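Long-range contacts in fructosyl amine: oxygen oxidoreductase (Aspergillus fumigatus, PDB 3DJD), which probably oxidises fructosyl amines with molecular oxygen, using a bound FAD, as a fungal member of the MSOX/MTOX family of flavoprotein amine oxidases: residues A[75-80]-A[367-372]; A[341-346]-A[361-366]. All blocks are in the same frame, centred on the assembly; numbering follows the deposited sequence.

Interaction 1: residues A[75-80]-A[367-372]; sequences EEAFNG and FKYLPS. With FAD (flavin-adenine dinucleotide), chain C.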
# COMPACT_ATOMS: atom_id res chain seq x y z
N GLU A 75 -1.60 -3.43 -16.20
CA GLU A 75 -1.44 -2.68 -17.45
C GLU A 75 -2.24 -1.38 -17.39
O GLU A 75 -1.75 -0.30 -17.75
CB GLU A 75 -1.95 -3.52 -18.63
CG GLU A 75 -1.17 -3.42 -19.93
CD GLU A 75 -0.65 -2.02 -20.23
OE1 GLU A 75 -1.46 -1.15 -20.66
OE2 GLU A 75 0.57 -1.79 -20.03
N GLU A 76 -3.49 -1.48 -16.94
CA GLU A 76 -4.32 -0.30 -16.83
C GLU A 76 -3.71 0.67 -15.82
O GLU A 76 -3.77 1.87 -16.03
CB GLU A 76 -5.72 -0.71 -16.41
CG GLU A 76 -6.76 0.37 -16.55
CD GLU A 76 -8.14 -0.14 -16.20
OE1 GLU A 76 -8.38 -1.37 -16.31
OE2 GLU A 76 -8.98 0.70 -15.81
N ALA A 77 -3.16 0.13 -14.73
CA ALA A 77 -2.56 0.99 -13.69
C ALA A 77 -1.35 1.72 -14.26
O ALA A 77 -1.23 2.96 -14.16
CB ALA A 77 -2.19 0.15 -12.45
N PHE A 78 -0.46 0.95 -14.88
CA PHE A 78 0.76 1.55 -15.44
C PHE A 78 0.47 2.60 -16.51
O PHE A 78 1.17 3.64 -16.60
CB PHE A 78 1.71 0.48 -15.99
CG PHE A 78 3.12 0.99 -16.14
CD1 PHE A 78 3.88 1.31 -15.01
CD2 PHE A 78 3.67 1.18 -17.40
CE1 PHE A 78 5.18 1.79 -15.13
CE2 PHE A 78 4.99 1.66 -17.53
CZ PHE A 78 5.72 1.98 -16.39
N ASN A 79 -0.55 2.33 -17.33
CA ASN A 79 -1.01 3.27 -18.33
C ASN A 79 -1.43 4.59 -17.70
O ASN A 79 -1.22 5.63 -18.30
CB ASN A 79 -2.19 2.73 -19.15
CG ASN A 79 -2.44 3.58 -20.41
OD1 ASN A 79 -1.62 3.56 -21.34
ND2 ASN A 79 -3.54 4.33 -20.44
N GLY A 80 -2.02 4.53 -16.50
CA GLY A 80 -2.41 5.75 -15.77
C GLY A 80 -1.15 6.55 -15.41
O GLY A 80 -1.09 7.76 -15.61
N PHE A 367 -0.72 0.04 -4.06
CA PHE A 367 -0.50 1.47 -4.34
C PHE A 367 -0.39 1.79 -5.84
O PHE A 367 -0.96 2.79 -6.33
CB PHE A 367 0.65 2.14 -3.60
CG PHE A 367 0.64 3.62 -3.84
CD1 PHE A 367 -0.22 4.43 -3.09
CD2 PHE A 367 1.31 4.16 -4.94
CE1 PHE A 367 -0.33 5.81 -3.37
CE2 PHE A 367 1.21 5.53 -5.22
CZ PHE A 367 0.40 6.35 -4.42
N LYS A 368 0.28 0.90 -6.57
CA LYS A 368 0.49 1.14 -7.98
C LYS A 368 -0.84 1.25 -8.76
O LYS A 368 -0.86 1.77 -9.86
CB LYS A 368 1.42 0.07 -8.56
CG LYS A 368 0.77 -1.11 -9.14
CD LYS A 368 1.75 -1.80 -10.11
CE LYS A 368 1.29 -3.21 -10.47
NZ LYS A 368 2.38 -4.02 -11.12
N TYR A 369 -1.92 0.71 -8.18
CA TYR A 369 -3.27 0.80 -8.79
C TYR A 369 -4.05 2.09 -8.49
O TYR A 369 -5.20 2.22 -8.92
CB TYR A 369 -4.09 -0.43 -8.34
CG TYR A 369 -3.39 -1.72 -8.72
CD1 TYR A 369 -3.66 -2.35 -9.93
CD2 TYR A 369 -2.42 -2.27 -7.88
CE1 TYR A 369 -2.99 -3.53 -10.29
CE2 TYR A 369 -1.75 -3.44 -8.22
CZ TYR A 369 -2.03 -4.06 -9.42
OH TYR A 369 -1.34 -5.22 -9.72
N LEU A 370 -3.44 3.03 -7.74
CA LEU A 370 -4.08 4.34 -7.51
C LEU A 370 -4.74 4.95 -8.78
O LEU A 370 -5.90 5.42 -8.73
CB LEU A 370 -3.11 5.34 -6.86
CG LEU A 370 -3.68 6.76 -6.65
CD1 LEU A 370 -4.90 6.79 -5.72
CD2 LEU A 370 -2.57 7.74 -6.12
N PRO A 371 -4.02 5.00 -9.93
CA PRO A 371 -4.65 5.66 -11.09
C PRO A 371 -5.90 4.97 -11.64
O PRO A 371 -6.67 5.63 -12.33
CB PRO A 371 -3.54 5.64 -12.16
CG PRO A 371 -2.27 5.46 -11.35
CD PRO A 371 -2.65 4.56 -10.23
N SER A 372 -6.09 3.68 -11.34
CA SER A 372 -7.08 2.88 -12.08
C SER A 372 -8.06 2.06 -11.24
O SER A 372 -9.13 1.72 -11.72
CB SER A 372 -6.32 1.89 -12.97
OG SER A 372 -5.41 1.13 -12.21
PA FAD C . -5.06 2.83 2.85
O1A FAD C . -4.45 3.68 1.81
O2A FAD C . -4.28 2.48 4.05
O5B FAD C . -6.34 3.68 3.31
C5B FAD C . -7.24 3.23 4.30
C4B FAD C . -7.92 4.48 4.84
O4B FAD C . -8.92 3.96 5.76
C3B FAD C . -6.95 5.32 5.68
O3B FAD C . -6.86 6.61 5.11
C2B FAD C . -7.62 5.34 7.07
O2B FAD C . -7.52 6.64 7.72
C1B FAD C . -9.08 4.96 6.72
N9A FAD C . -9.81 4.60 7.96
C8A FAD C . -9.36 3.90 9.03
N7A FAD C . -10.33 3.83 9.96
C5A FAD C . -11.39 4.53 9.49
C6A FAD C . -12.66 4.82 9.99
N6A FAD C . -13.00 4.43 11.23
N1A FAD C . -13.51 5.54 9.22
C2A FAD C . -13.16 5.97 7.99
N3A FAD C . -11.97 5.69 7.48
C4A FAD C . -11.07 4.99 8.21
N1 FAD C . 2.13 -1.01 -3.05
C2 FAD C . 2.69 -0.82 -4.31
O2 FAD C . 1.97 -0.82 -5.31
N3 FAD C . 4.09 -0.66 -4.42
C4 FAD C . 4.92 -0.71 -3.29
O4 FAD C . 6.14 -0.55 -3.41
C4X FAD C . 4.35 -0.89 -2.03
N5 FAD C . 5.17 -0.93 -0.90
C5X FAD C . 4.57 -0.89 0.38
C6 FAD C . 5.37 -0.69 1.50
C7 FAD C . 4.77 -0.61 2.75
C7M FAD C . 5.65 -0.40 3.99
C8 FAD C . 3.38 -0.75 2.86
C8M FAD C . 2.65 -0.67 4.20
C9 FAD C . 2.58 -0.91 1.75
C9A FAD C . 3.17 -0.99 0.49
N10 FAD C . 2.38 -1.18 -0.65
C10 FAD C . 2.96 -1.04 -1.91
C1' FAD C . 0.96 -1.54 -0.56
C2' FAD C . 0.05 -0.30 -0.67
O2' FAD C . 0.61 0.76 0.11
C3' FAD C . -1.33 -0.61 -0.09
O3' FAD C . -1.76 -1.89 -0.56
C4' FAD C . -2.38 0.43 -0.49
O4' FAD C . -1.90 1.72 -0.25
C5' FAD C . -3.60 0.21 0.41
O5' FAD C . -4.65 1.07 0.00
P FAD C . -6.06 1.05 0.77
O1P FAD C . -6.62 -0.32 0.85
O2P FAD C . -6.83 2.16 0.20
O3P FAD C . -5.62 1.44 2.32
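The methyl of Ala-77 lies beside the loop 367-372, with several of its atoms close by. Its CB lies 3.3 Å from the carbonyl O of Lys-368, and CD1 of the Tyr-369 ring comes obliquely to within 3.8 Å. Ser-372 is the third neighbour. Its OG sits between its own backbone N and carbonyl carbon (chi1 54°), which turns the oxygen onto the helix, 3.2 Å from CA of Ala-77. Alongside, the extended chain of Glu-76 runs past the serine, CG to Ser-372 CB 3.9 Å. One turn further along helix 69-83, Pro-371 lays CB against CA of Gly-80 at 3.8 Å, while CG of the proline faces the carbonyl O of Ala-77. The other side of the loop serves the cofactor. The N-H of Phe-367 is bonded to N1 of the flavin, and the N-H of Lys-368 to flavin O2 at 2.7 Å, with an angle of 151° at the hydrogen. Trp-81, from the same helix, donates its indole N-H to the Lys-368 carbonyl. Residues 75-80 thus meet the loop through van der Waals contact, the helix adding that one bond from Trp-81, whereas the loop turns two backbone N-H groups to the pyrimidine edge of the flavin; these would probably favour negative charge at N1 and O2 when the flavin is reduced.

Interaction 2: residues A[341-346]-A[361-366]; sequences ANREFL and GASGRG. With FAD (flavin-adenine dinucleotide), chain C.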
# COMPACT_ATOMS: atom_id res chain seq x y z
N ALA A 341 -6.40 -14.51 1.45
CA ALA A 341 -5.76 -15.83 1.57
C ALA A 341 -4.82 -16.21 0.41
O ALA A 341 -3.97 -17.11 0.55
CB ALA A 341 -6.82 -16.91 1.80
N ASN A 342 -5.00 -15.55 -0.74
CA ASN A 342 -4.17 -15.75 -1.93
C ASN A 342 -3.59 -14.43 -2.48
O ASN A 342 -3.06 -14.38 -3.60
CB ASN A 342 -4.99 -16.45 -3.02
CG ASN A 342 -6.25 -15.69 -3.40
OD1 ASN A 342 -6.57 -14.60 -2.87
ND2 ASN A 342 -7.01 -16.29 -4.33
N ARG A 343 -3.74 -13.36 -1.69
CA ARG A 343 -3.28 -12.01 -2.08
C ARG A 343 -3.90 -11.48 -3.37
O ARG A 343 -3.34 -10.59 -4.03
CB ARG A 343 -1.75 -11.93 -2.10
CG ARG A 343 -1.17 -11.99 -0.67
CD ARG A 343 0.33 -11.78 -0.68
NE ARG A 343 0.71 -10.41 -1.06
CZ ARG A 343 1.95 -10.06 -1.38
NH1 ARG A 343 2.92 -10.98 -1.36
NH2 ARG A 343 2.23 -8.80 -1.71
N GLU A 344 -5.09 -12.01 -3.71
CA GLU A 344 -5.92 -11.41 -4.76
C GLU A 344 -6.81 -10.35 -4.12
O GLU A 344 -7.13 -10.45 -2.93
CB GLU A 344 -6.77 -12.47 -5.46
CG GLU A 344 -6.00 -13.58 -6.22
CD GLU A 344 -5.02 -13.07 -7.28
OE1 GLU A 344 -5.09 -11.88 -7.66
OE2 GLU A 344 -4.17 -13.86 -7.76
N PHE A 345 -7.19 -9.34 -4.89
CA PHE A 345 -8.02 -8.24 -4.37
C PHE A 345 -9.42 -8.69 -3.96
O PHE A 345 -9.92 -9.74 -4.42
CB PHE A 345 -8.10 -7.09 -5.40
CG PHE A 345 -6.75 -6.54 -5.82
CD1 PHE A 345 -5.67 -6.57 -4.94
CD2 PHE A 345 -6.59 -5.97 -7.09
CE1 PHE A 345 -4.40 -6.07 -5.33
CE2 PHE A 345 -5.32 -5.45 -7.50
CZ PHE A 345 -4.25 -5.50 -6.60
N LEU A 346 -10.04 -7.91 -3.09
CA LEU A 346 -11.42 -8.17 -2.71
C LEU A 346 -12.27 -6.98 -3.10
O LEU A 346 -12.37 -5.97 -2.37
CB LEU A 346 -11.55 -8.51 -1.23
CG LEU A 346 -12.97 -8.67 -0.68
CD1 LEU A 346 -13.86 -9.63 -1.47
CD2 LEU A 346 -12.85 -9.12 0.80
N GLY A 361 -8.62 -5.59 0.59
CA GLY A 361 -7.73 -6.75 0.37
C GLY A 361 -6.60 -6.45 -0.61
O GLY A 361 -6.19 -7.31 -1.39
N ALA A 362 -6.11 -5.19 -0.61
CA ALA A 362 -5.00 -4.78 -1.50
C ALA A 362 -3.73 -5.64 -1.31
O ALA A 362 -2.83 -5.67 -2.17
CB ALA A 362 -4.67 -3.28 -1.25
N SER A 363 -3.66 -6.34 -0.17
CA SER A 363 -2.67 -7.41 0.03
C SER A 363 -1.24 -6.90 -0.16
O SER A 363 -0.38 -7.62 -0.71
CB SER A 363 -2.97 -8.62 -0.88
OG SER A 363 -4.25 -9.19 -0.59
N GLY A 364 -0.98 -5.69 0.34
CA GLY A 364 0.37 -5.13 0.32
C GLY A 364 0.90 -4.75 -1.04
O GLY A 364 2.09 -4.45 -1.18
N ARG A 365 0.03 -4.73 -2.05
CA ARG A 365 0.47 -4.43 -3.40
C ARG A 365 -0.43 -3.42 -4.14
O ARG A 365 -0.35 -3.31 -5.36
CB ARG A 365 0.70 -5.72 -4.24
CG ARG A 365 -0.52 -6.53 -4.44
CD ARG A 365 -0.17 -7.96 -4.88
NE ARG A 365 -1.38 -8.71 -5.19
CZ ARG A 365 -2.03 -8.64 -6.36
NH1 ARG A 365 -1.59 -7.83 -7.32
NH2 ARG A 365 -3.13 -9.35 -6.56
N GLY A 366 -1.22 -2.64 -3.39
CA GLY A 366 -2.27 -1.85 -4.02
C GLY A 366 -1.90 -0.44 -4.42
O GLY A 366 -2.72 0.24 -5.06
PA FAD C . -5.06 2.83 2.85
O1A FAD C . -4.45 3.68 1.81
O2A FAD C . -4.28 2.48 4.05
O5B FAD C . -6.34 3.68 3.31
C5B FAD C . -7.24 3.23 4.30
C4B FAD C . -7.92 4.48 4.84
O4B FAD C . -8.92 3.96 5.76
C3B FAD C . -6.95 5.32 5.68
O3B FAD C . -6.86 6.61 5.11
C2B FAD C . -7.62 5.34 7.07
O2B FAD C . -7.52 6.64 7.72
C1B FAD C . -9.08 4.96 6.72
N9A FAD C . -9.81 4.60 7.96
C8A FAD C . -9.36 3.90 9.03
N7A FAD C . -10.33 3.83 9.96
C5A FAD C . -11.39 4.53 9.49
C6A FAD C . -12.66 4.82 9.99
N6A FAD C . -13.00 4.43 11.23
N1A FAD C . -13.51 5.54 9.22
C2A FAD C . -13.16 5.97 7.99
N3A FAD C . -11.97 5.69 7.48
C4A FAD C . -11.07 4.99 8.21
N1 FAD C . 2.13 -1.01 -3.05
C2 FAD C . 2.69 -0.82 -4.31
O2 FAD C . 1.97 -0.82 -5.31
N3 FAD C . 4.09 -0.66 -4.42
C4 FAD C . 4.92 -0.71 -3.29
O4 FAD C . 6.14 -0.55 -3.41
C4X FAD C . 4.35 -0.89 -2.03
N5 FAD C . 5.17 -0.93 -0.90
C5X FAD C . 4.57 -0.89 0.38
C6 FAD C . 5.37 -0.69 1.50
C7 FAD C . 4.77 -0.61 2.75
C7M FAD C . 5.65 -0.40 3.99
C8 FAD C . 3.38 -0.75 2.86
C8M FAD C . 2.65 -0.67 4.20
C9 FAD C . 2.58 -0.91 1.75
C9A FAD C . 3.17 -0.99 0.49
N10 FAD C . 2.38 -1.18 -0.65
C10 FAD C . 2.96 -1.04 -1.91
C1' FAD C . 0.96 -1.54 -0.56
C2' FAD C . 0.05 -0.30 -0.67
O2' FAD C . 0.61 0.76 0.11
C3' FAD C . -1.33 -0.61 -0.09
O3' FAD C . -1.76 -1.89 -0.56
C4' FAD C . -2.38 0.43 -0.49
O4' FAD C . -1.90 1.72 -0.25
C5' FAD C . -3.60 0.21 0.41
O5' FAD C . -4.65 1.07 0.00
P FAD C . -6.06 1.05 0.77
O1P FAD C . -6.62 -0.32 0.85
O2P FAD C . -6.83 2.16 0.20
O3P FAD C . -5.62 1.44 2.32
O HOH W 1 3.85 -6.27 -2.07
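Arg-343 and Ser-363 face each other with CA atoms 5.1 Å apart, and Phe-345 and Gly-361 pair off at 5.0 Å, so two irregular loops run side by side. Residues 362-365 form a type I' beta turn, closed by Arg-365 N on Ala-362 O, and an Asx turn at Asn-342 bends the partner loop. Each loop offers one carbonyl to an arginine of the other. Arg-343, bent at chi3 (68°), brings NE and NH2 side-on to Ser-363 O, both at 3.0 Å. Arg-365 does the reverse, holding Arg-343 O in its own guanidinium plane from NE at 3.0 Å and NH2 at 2.8 Å. These loops follow strands 331-339 and 356-360, the latter in the Rossmann-type FAD-binding sheet; from the second, Gly-366 N donates to the ribityl O3' of FAD. Phe-345 CE1 lies over the centre of the Arg-365 guanidinium, 3.6 Å above its plane, and the two flat groups lie nearly face to face, their planes 19° apart. Glu-344 reaches Arg-365 NH2 through OE1 in a 3.4 Å salt bridge, the carboxylate standing nearly upright to the guanidinium (84°); Asn-70 bonds both the same oxygen and that NH2. A water bridges the two loops, accepting weakly from Arg-343 NH2 and donating to Gly-364 O. Ser-363 OG, meanwhile, donates to Gly-361 O from above its carbonyl plane.

Both contacts are partly buried and meet on one continuous loop, since 361-366 runs straight into 367-372 between strand 356-360 and helix 373-382. Along the chain, interaction 2 is nested within the span closed by interaction 1. Their centres are about 15 Å apart, yet they touch where Tyr-369 and Phe-345 pack edge-to-face. Interaction 1 sets the far part of the loop against helix 69-83 through close van der Waals contacts centred on Ala-77, without a hydrogen bond between its two segments; interaction 2 joins the near part to another loop through arginines and backbone carbonyls. The same helix also reaches interaction 2 through Asn-70. FAD is shared: 361-366 hydrogen-bonds to its ribityl chain and 367-372 to its flavin ring.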